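Local coordinates for uncharacterized protein from DUF35 family (Sulfolobus solfataricus, PDB 3IRB) that is of unknown function but binds zinc, joins a zinc ribbon to an OB-fold, and may bind acyl-CoA, at residues V84-I89 / I105-F110; L118-G123 / Q137-V142. One frame throughout, in Å; residues are numbered along the deposited sequence.

Contact 1 (V84-I89 / I105-F110); sequences VDSYTI and IALIRF. With SO4 (sulfate ion), chain F.
Ile105 O is met from two neighbouring residues: Thr88 N-H bonds to it at 3.0 Å, and Tyr87 CA lies 3.1 Å from Ile105 O in a bent C-H...O contact. Ile105 N returns a bond to Thr88 O. Further along this antiparallel pair, Leu107 faces two residues at once. Its O accepts from Asp85 N, while Leu107 N donates to Ser86 O. That extra residue, with Asp85 at helix-like backbone angles, makes a beta bulge and swings the Asp85 side chain toward the partner strand.

There the carboxylate and Arg109 run alongside one another. Asp85 OD2 touches Arg109 CD at 3.5 Å, but it stays 4.5 Å from Arg109 NH1, longer than a salt bridge, and the two planes are 76° apart. Sulfate O1 lies 2.6 Å from Asp85 OD2, so close that one of the two acid groups probably holds a proton, and takes a weak bond from Arg109 NH1, while NE and NH2 are held by the carbonyls of Gly115 and Ile113.

On the face of Val84, Ala106 and Ile108, Val84 CG2 meets Ile108 CD1 at 3.9 Å. Tyr87 offers Ala106 its CB, as chi1 of 62° sets CG between N and the carbonyl carbon and the ring leads away.

The chemistry is thus split: aliphatic contacts among buried Val84, Ala106 and Ile108 of the OB-fold, and at the bulge a polar edge of Asp85 and Arg109 where an anion, probably from the crystallisation liquor, has settled.

Contact 2 (L118-G123 / Q137-V142); sequences LCYAEG and QWPLRV. With SO4 (sulfate ion), chain E.
Residues 120-122 and 140-142 pair in parallel through three backbone bonds. Tyr120 N donates to Leu140 O and Val142 N to Tyr120 O, the latter 2.8 Å long. Glu122 N then reaches Val142 O at 3.1 Å. C-H...O contacts fill in between, from Arg141 CA to Tyr120 O and from Ala121 CA to Val142 O. Between Leu118 and Leu140 the backbones are not directly bonded; a water bridges them: it donates to Leu118 O and accepts from Leu140 N at 2.9 Å, resting above one face of the Trp138 ring, toward its rim.

Apolar contacts fall on two faces. On one, Val142 CG2 presses on Ala121 CB at 3.6 Å; chi1 of -49° for CG1 leaves CG2 between N and the carbonyl carbon, where it also nears Tyr120 O. Cys119 SG packs on Leu140 CB at 3.8 Å, and this cysteine is not one of the four zinc ligands. On the other face, Tyr120 CE2 meets Pro139 CG at 3.8 Å, the ring slanting across the proline, which follows a cis peptide bond.

The charged interaction involves Arg141, whose side chain leads away from the strand pair. Its guanidinium presents NE and NH2 edge-on to a sulfate, probably from the crystallisation liquor, NH2 bonding to O1 at 2.7 Å and NE to O4; Ser135 OG binds the same ion.

This parallel pairing of strands 114-123 and 141-144 belongs to the sheet of the OB-fold domain, flanked by antiparallel neighbours, strands 98-109 and 132-135. Helix 12-28 packs over Tyr120 and Pro139 through Met20, whose O takes the Trp138 NE1 bond, and Leu40 of helix 30-41 touches Leu140.

In the fold
Strand 98-109 and strand 114-123 are neighbours, so the two contacts are successive strand pairs of the same curled sheet: contact 1 closes a hairpin antiparallel, and contact 2 brings the last strand in parallel. Ala106 N, probably hydrogen-bonded to Cys119 O, joins them, as do Ile108 CG1 on Cys119 SG and Ile105 CD1 on the Tyr120 ring. Their centres are about 9 Å apart. Both are partly buried, but contact 1 has a bulged, polar edge, while contact 2 lies next to the N-terminal helices and uses proline, an aromatic ring and a bridging water. The arginine of contact 1 holds its sulfate weakly, that of contact 2 by two bonds; both contacts lie away from the zinc site.

Contact 1 (V84-I89 / I105-F110)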
loop_
_atom_site.group_PDB
_atom_site.type_symbol
_atom_site.label_atom_id
_atom_site.label_comp_id
_atom_site.label_asym_id
_atom_site.label_seq_id
_atom_site.Cartn_x
_atom_site.Cartn_y
_atom_site.Cartn_z
ATOM N N VAL A 84 1.739 -5.711 8.905
ATOM C CA VAL A 84 2.726 -6.200 7.987
ATOM C C VAL A 84 2.334 -7.642 7.625
ATOM O O VAL A 84 2.295 -8.535 8.482
ATOM C CB VAL A 84 4.151 -6.173 8.593
ATOM C CG1 VAL A 84 5.160 -6.793 7.607
ATOM C CG2 VAL A 84 4.541 -4.760 8.991
ATOM N N ASP A 85 2.090 -7.871 6.344
ATOM C CA ASP A 85 1.712 -9.205 5.861
ATOM C C ASP A 85 2.912 -10.058 5.457
ATOM O O ASP A 85 2.934 -11.279 5.653
ATOM C CB ASP A 85 0.722 -9.053 4.712
ATOM C CG ASP A 85 0.094 -10.366 4.304
ATOM O OD1 ASP A 85 -0.373 -11.096 5.201
ATOM O OD2 ASP A 85 0.104 -10.648 3.095
ATOM N N SER A 86 3.904 -9.401 4.889
ATOM C CA SER A 86 5.131 -10.035 4.354
ATOM C C SER A 86 6.054 -8.915 3.943
ATOM O O SER A 86 5.628 -7.754 3.785
ATOM C CB SER A 86 4.835 -10.943 3.158
ATOM O OG SER A 86 4.127 -10.221 2.188
ATOM N N TYR A 87 7.331 -9.231 3.818
ATOM C CA TYR A 87 8.321 -8.208 3.465
ATOM C C TYR A 87 9.625 -8.850 3.086
ATOM O O TYR A 87 9.857 -10.045 3.386
ATOM C CB TYR A 87 8.598 -7.264 4.632
ATOM C CG TYR A 87 9.184 -7.916 5.856
ATOM C CD1 TYR A 87 8.366 -8.484 6.797
ATOM C CD2 TYR A 87 10.582 -7.975 6.065
ATOM C CE1 TYR A 87 8.885 -9.088 7.928
ATOM C CE2 TYR A 87 11.105 -8.578 7.200
ATOM C CZ TYR A 87 10.240 -9.124 8.129
ATOM O OH TYR A 87 10.712 -9.749 9.256
ATOM N N THR A 88 10.454 -8.036 2.431
ATOM C CA THR A 88 11.848 -8.280 2.291
ATOM C C THR A 88 12.592 -7.083 2.865
ATOM O O THR A 88 11.993 -6.075 3.242
ATOM C CB THR A 88 12.259 -8.596 0.831
ATOM O OG1 THR A 88 13.608 -9.060 0.841
ATOM C CG2 THR A 88 12.164 -7.381 -0.071
ATOM N N ILE A 89 13.899 -7.240 2.990
ATOM C CA ILE A 89 14.758 -6.311 3.698
ATOM C C ILE A 89 15.940 -6.036 2.779
ATOM O O ILE A 89 16.407 -6.922 2.065
ATOM C CB ILE A 89 15.227 -6.881 5.057
ATOM C CG1 ILE A 89 16.033 -5.852 5.840
ATOM C CG2 ILE A 89 16.052 -8.159 4.887
ATOM C CD1 ILE A 89 16.411 -6.328 7.308
ATOM N N ILE A 105 10.765 -3.544 2.233
ATOM C CA ILE A 105 9.703 -3.413 1.261
ATOM C C ILE A 105 8.627 -4.356 1.813
ATOM O O ILE A 105 8.891 -5.557 1.958
ATOM C CB ILE A 105 10.143 -3.853 -0.156
ATOM C CG1 ILE A 105 11.443 -3.160 -0.593
ATOM C CG2 ILE A 105 9.020 -3.602 -1.156
ATOM C CD1 ILE A 105 11.425 -1.591 -0.618
ATOM N N ALA A 106 7.473 -3.812 2.169
ATOM C CA ALA A 106 6.421 -4.594 2.846
ATOM C C ALA A 106 5.113 -4.562 2.104
ATOM O O ALA A 106 4.777 -3.554 1.484
ATOM C CB ALA A 106 6.205 -4.080 4.288
ATOM N N LEU A 107 4.364 -5.661 2.177
ATOM C CA LEU A 107 2.938 -5.645 1.848
ATOM C C LEU A 107 2.163 -5.370 3.107
ATOM O O LEU A 107 2.216 -6.139 4.077
ATOM C CB LEU A 107 2.494 -6.970 1.278
ATOM C CG LEU A 107 1.029 -7.001 0.854
ATOM C CD1 LEU A 107 0.734 -5.922 -0.167
ATOM C CD2 LEU A 107 0.717 -8.417 0.332
ATOM N N ILE A 108 1.494 -4.248 3.141
ATOM C CA ILE A 108 0.765 -3.833 4.313
ATOM C C ILE A 108 -0.707 -4.119 4.012
ATOM O O ILE A 108 -1.202 -3.765 2.938
ATOM C CB ILE A 108 0.929 -2.343 4.589
ATOM C CG1 ILE A 108 2.395 -1.997 4.871
ATOM C CG2 ILE A 108 -0.014 -1.887 5.702
ATOM C CD1 ILE A 108 3.011 -2.712 6.035
ATOM N N ARG A 109 -1.376 -4.776 4.943
ATOM C CA ARG A 109 -2.793 -5.121 4.761
ATOM C C ARG A 109 -3.638 -4.641 5.915
ATOM O O ARG A 109 -3.136 -4.168 6.924
ATOM C CB ARG A 109 -2.968 -6.624 4.608
ATOM C CG ARG A 109 -2.312 -7.192 3.324
ATOM C CD ARG A 109 -2.733 -8.612 3.065
ATOM N NE ARG A 109 -4.102 -8.639 2.570
ATOM C CZ ARG A 109 -4.837 -9.729 2.404
ATOM N NH1 ARG A 109 -4.348 -10.934 2.693
ATOM N NH2 ARG A 109 -6.079 -9.609 1.951
ATOM N N PHE A 110 -4.945 -4.811 5.758
ATOM C CA PHE A 110 -5.911 -4.435 6.780
ATOM C C PHE A 110 -6.855 -5.617 6.929
ATOM O O PHE A 110 -7.251 -6.200 5.920
ATOM C CB PHE A 110 -6.700 -3.195 6.339
ATOM C CG PHE A 110 -5.833 -2.027 5.993
ATOM C CD1 PHE A 110 -5.314 -1.895 4.739
ATOM C CD2 PHE A 110 -5.522 -1.070 6.947
ATOM C CE1 PHE A 110 -4.482 -0.841 4.422
ATOM C CE2 PHE A 110 -4.700 -0.004 6.637
ATOM C CZ PHE A 110 -4.170 0.100 5.371
HETATM S S SO4 F . -1.670 -12.293 0.778
HETATM O O1 SO4 F . -1.875 -12.089 2.216
HETATM O O2 SO4 F . -0.279 -12.003 0.427
HETATM O O3 SO4 F . -2.559 -11.371 0.051
HETATM O O4 SO4 F . -1.985 -13.701 0.493
#

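Contact 2 (L118-G123 / Q137-V142)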
loop_
_atom_site.group_PDB
_atom_site.type_symbol
_atom_site.label_atom_id
_atom_site.label_comp_id
_atom_site.label_asym_id
_atom_site.label_seq_id
_atom_site.Cartn_x
_atom_site.Cartn_y
_atom_site.Cartn_z
ATOM N N LEU A 118 1.767 -1.827 -1.169
ATOM C CA LEU A 118 3.220 -2.034 -1.213
ATOM C C LEU A 118 3.887 -0.763 -0.713
ATOM O O LEU A 118 3.747 0.287 -1.339
ATOM C CB LEU A 118 3.652 -2.379 -2.637
ATOM C CG LEU A 118 5.047 -2.933 -2.877
ATOM C CD1 LEU A 118 5.287 -4.224 -2.079
ATOM C CD2 LEU A 118 5.222 -3.153 -4.383
ATOM N N CYS A 119 4.592 -0.874 0.409
ATOM C CA CYS A 119 5.096 0.255 1.152
ATOM C C CYS A 119 6.540 0.068 1.525
ATOM O O CYS A 119 7.053 -1.053 1.584
ATOM C CB CYS A 119 4.312 0.407 2.479
ATOM S SG CYS A 119 2.555 0.685 2.350
ATOM N N TYR A 120 7.194 1.191 1.812
ATOM C CA TYR A 120 8.419 1.197 2.581
ATOM C C TYR A 120 8.104 1.113 4.065
ATOM O O TYR A 120 7.191 1.793 4.549
ATOM C CB TYR A 120 9.148 2.515 2.370
ATOM C CG TYR A 120 9.653 2.729 0.982
ATOM C CD1 TYR A 120 10.627 1.887 0.438
ATOM C CD2 TYR A 120 9.195 3.793 0.231
ATOM C CE1 TYR A 120 11.122 2.118 -0.842
ATOM C CE2 TYR A 120 9.677 4.034 -1.023
ATOM C CZ TYR A 120 10.631 3.203 -1.561
ATOM O OH TYR A 120 11.093 3.502 -2.811
ATOM N N ALA A 121 8.863 0.290 4.784
ATOM C CA ALA A 121 8.683 0.126 6.232
ATOM C C ALA A 121 10.035 0.284 6.905
ATOM O O ALA A 121 11.058 -0.093 6.334
ATOM C CB ALA A 121 8.059 -1.263 6.558
ATOM N N GLU A 122 10.040 0.874 8.093
ATOM C CA GLU A 122 11.243 0.969 8.897
ATOM C C GLU A 122 10.873 0.715 10.359
ATOM O O GLU A 122 9.716 0.821 10.738
ATOM C CB GLU A 122 11.988 2.294 8.679
ATOM C CG GLU A 122 12.613 2.387 7.250
ATOM C CD GLU A 122 13.695 3.435 7.057
ATOM O OE1 GLU A 122 14.315 3.882 8.052
ATOM O OE2 GLU A 122 13.917 3.815 5.872
ATOM N N GLY A 123 11.872 0.290 11.132
ATOM C CA GLY A 123 11.725 -0.029 12.521
ATOM C C GLY A 123 11.946 -1.516 12.822
ATOM O O GLY A 123 12.674 -2.221 12.121
ATOM N N GLN A 137 2.178 10.179 0.904
ATOM C CA GLN A 137 2.650 10.338 -0.472
ATOM C C GLN A 137 3.020 8.954 -0.975
ATOM O O GLN A 137 3.488 8.124 -0.211
ATOM C CB GLN A 137 3.846 11.262 -0.512
ATOM C CG GLN A 137 4.410 11.526 -1.896
ATOM C CD GLN A 137 5.628 12.462 -1.867
ATOM O OE1 GLN A 137 5.803 13.268 -0.942
ATOM N NE2 GLN A 137 6.479 12.344 -2.885
ATOM N N TRP A 138 2.789 8.684 -2.250
ATOM C CA TRP A 138 3.082 7.373 -2.812
ATOM C C TRP A 138 4.546 7.274 -3.236
ATOM O O TRP A 138 5.079 8.221 -3.812
ATOM C CB TRP A 138 2.185 7.137 -4.023
ATOM C CG TRP A 138 2.281 5.800 -4.563
ATOM C CD1 TRP A 138 3.204 5.336 -5.440
ATOM C CD2 TRP A 138 1.432 4.716 -4.259
ATOM N NE1 TRP A 138 2.972 4.029 -5.704
ATOM C CE2 TRP A 138 1.892 3.615 -4.976
ATOM C CE3 TRP A 138 0.341 4.553 -3.397
ATOM C CZ2 TRP A 138 1.282 2.365 -4.894
ATOM C CZ3 TRP A 138 -0.263 3.343 -3.325
ATOM C CH2 TRP A 138 0.219 2.247 -4.049
ATOM N N PRO A 139 5.214 6.138 -2.959
ATOM C CA PRO A 139 4.800 4.987 -2.197
ATOM C C PRO A 139 4.779 5.330 -0.730
ATOM O O PRO A 139 5.629 6.081 -0.263
ATOM C CB PRO A 139 5.917 3.952 -2.444
ATOM C CG PRO A 139 6.791 4.501 -3.374
ATOM C CD PRO A 139 6.555 5.940 -3.541
ATOM N N LEU A 140 3.801 4.801 -0.020
ATOM C CA LEU A 140 3.652 5.093 1.396
ATOM C C LEU A 140 4.848 4.611 2.237
ATOM O O LEU A 140 5.548 3.648 1.881
ATOM C CB LEU A 140 2.367 4.507 1.953
ATOM C CG LEU A 140 1.084 5.335 1.682
ATOM C CD1 LEU A 140 0.766 5.336 0.229
ATOM C CD2 LEU A 140 -0.142 4.839 2.476
ATOM N N ARG A 141 5.061 5.307 3.342
ATOM C CA ARG A 141 6.047 4.945 4.341
ATOM C C ARG A 141 5.344 4.654 5.651
ATOM O O ARG A 141 4.531 5.464 6.143
ATOM C CB ARG A 141 7.046 6.080 4.624
ATOM C CG ARG A 141 7.947 6.511 3.471
ATOM C CD ARG A 141 9.113 7.397 4.011
ATOM N NE ARG A 141 8.654 8.708 4.477
ATOM C CZ ARG A 141 8.617 9.118 5.745
ATOM N NH1 ARG A 141 9.008 8.334 6.732
ATOM N NH2 ARG A 141 8.158 10.321 6.028
ATOM N N VAL A 142 5.716 3.533 6.254
ATOM C CA VAL A 142 5.151 3.116 7.519
ATOM C C VAL A 142 6.284 2.787 8.489
ATOM O O VAL A 142 7.421 2.546 8.078
ATOM C CB VAL A 142 4.221 1.898 7.357
ATOM C CG1 VAL A 142 3.227 2.124 6.239
ATOM C CG2 VAL A 142 5.021 0.604 7.152
HETATM S S SO4 E . 7.456 12.282 3.076
HETATM O O1 SO4 E . 7.571 12.441 4.510
HETATM O O2 SO4 E . 8.212 13.314 2.376
HETATM O O3 SO4 E . 6.055 12.431 2.686
HETATM O O4 SO4 E . 7.931 10.953 2.652
HETATM O O HOH W 1 2.382 2.629 -1.401
#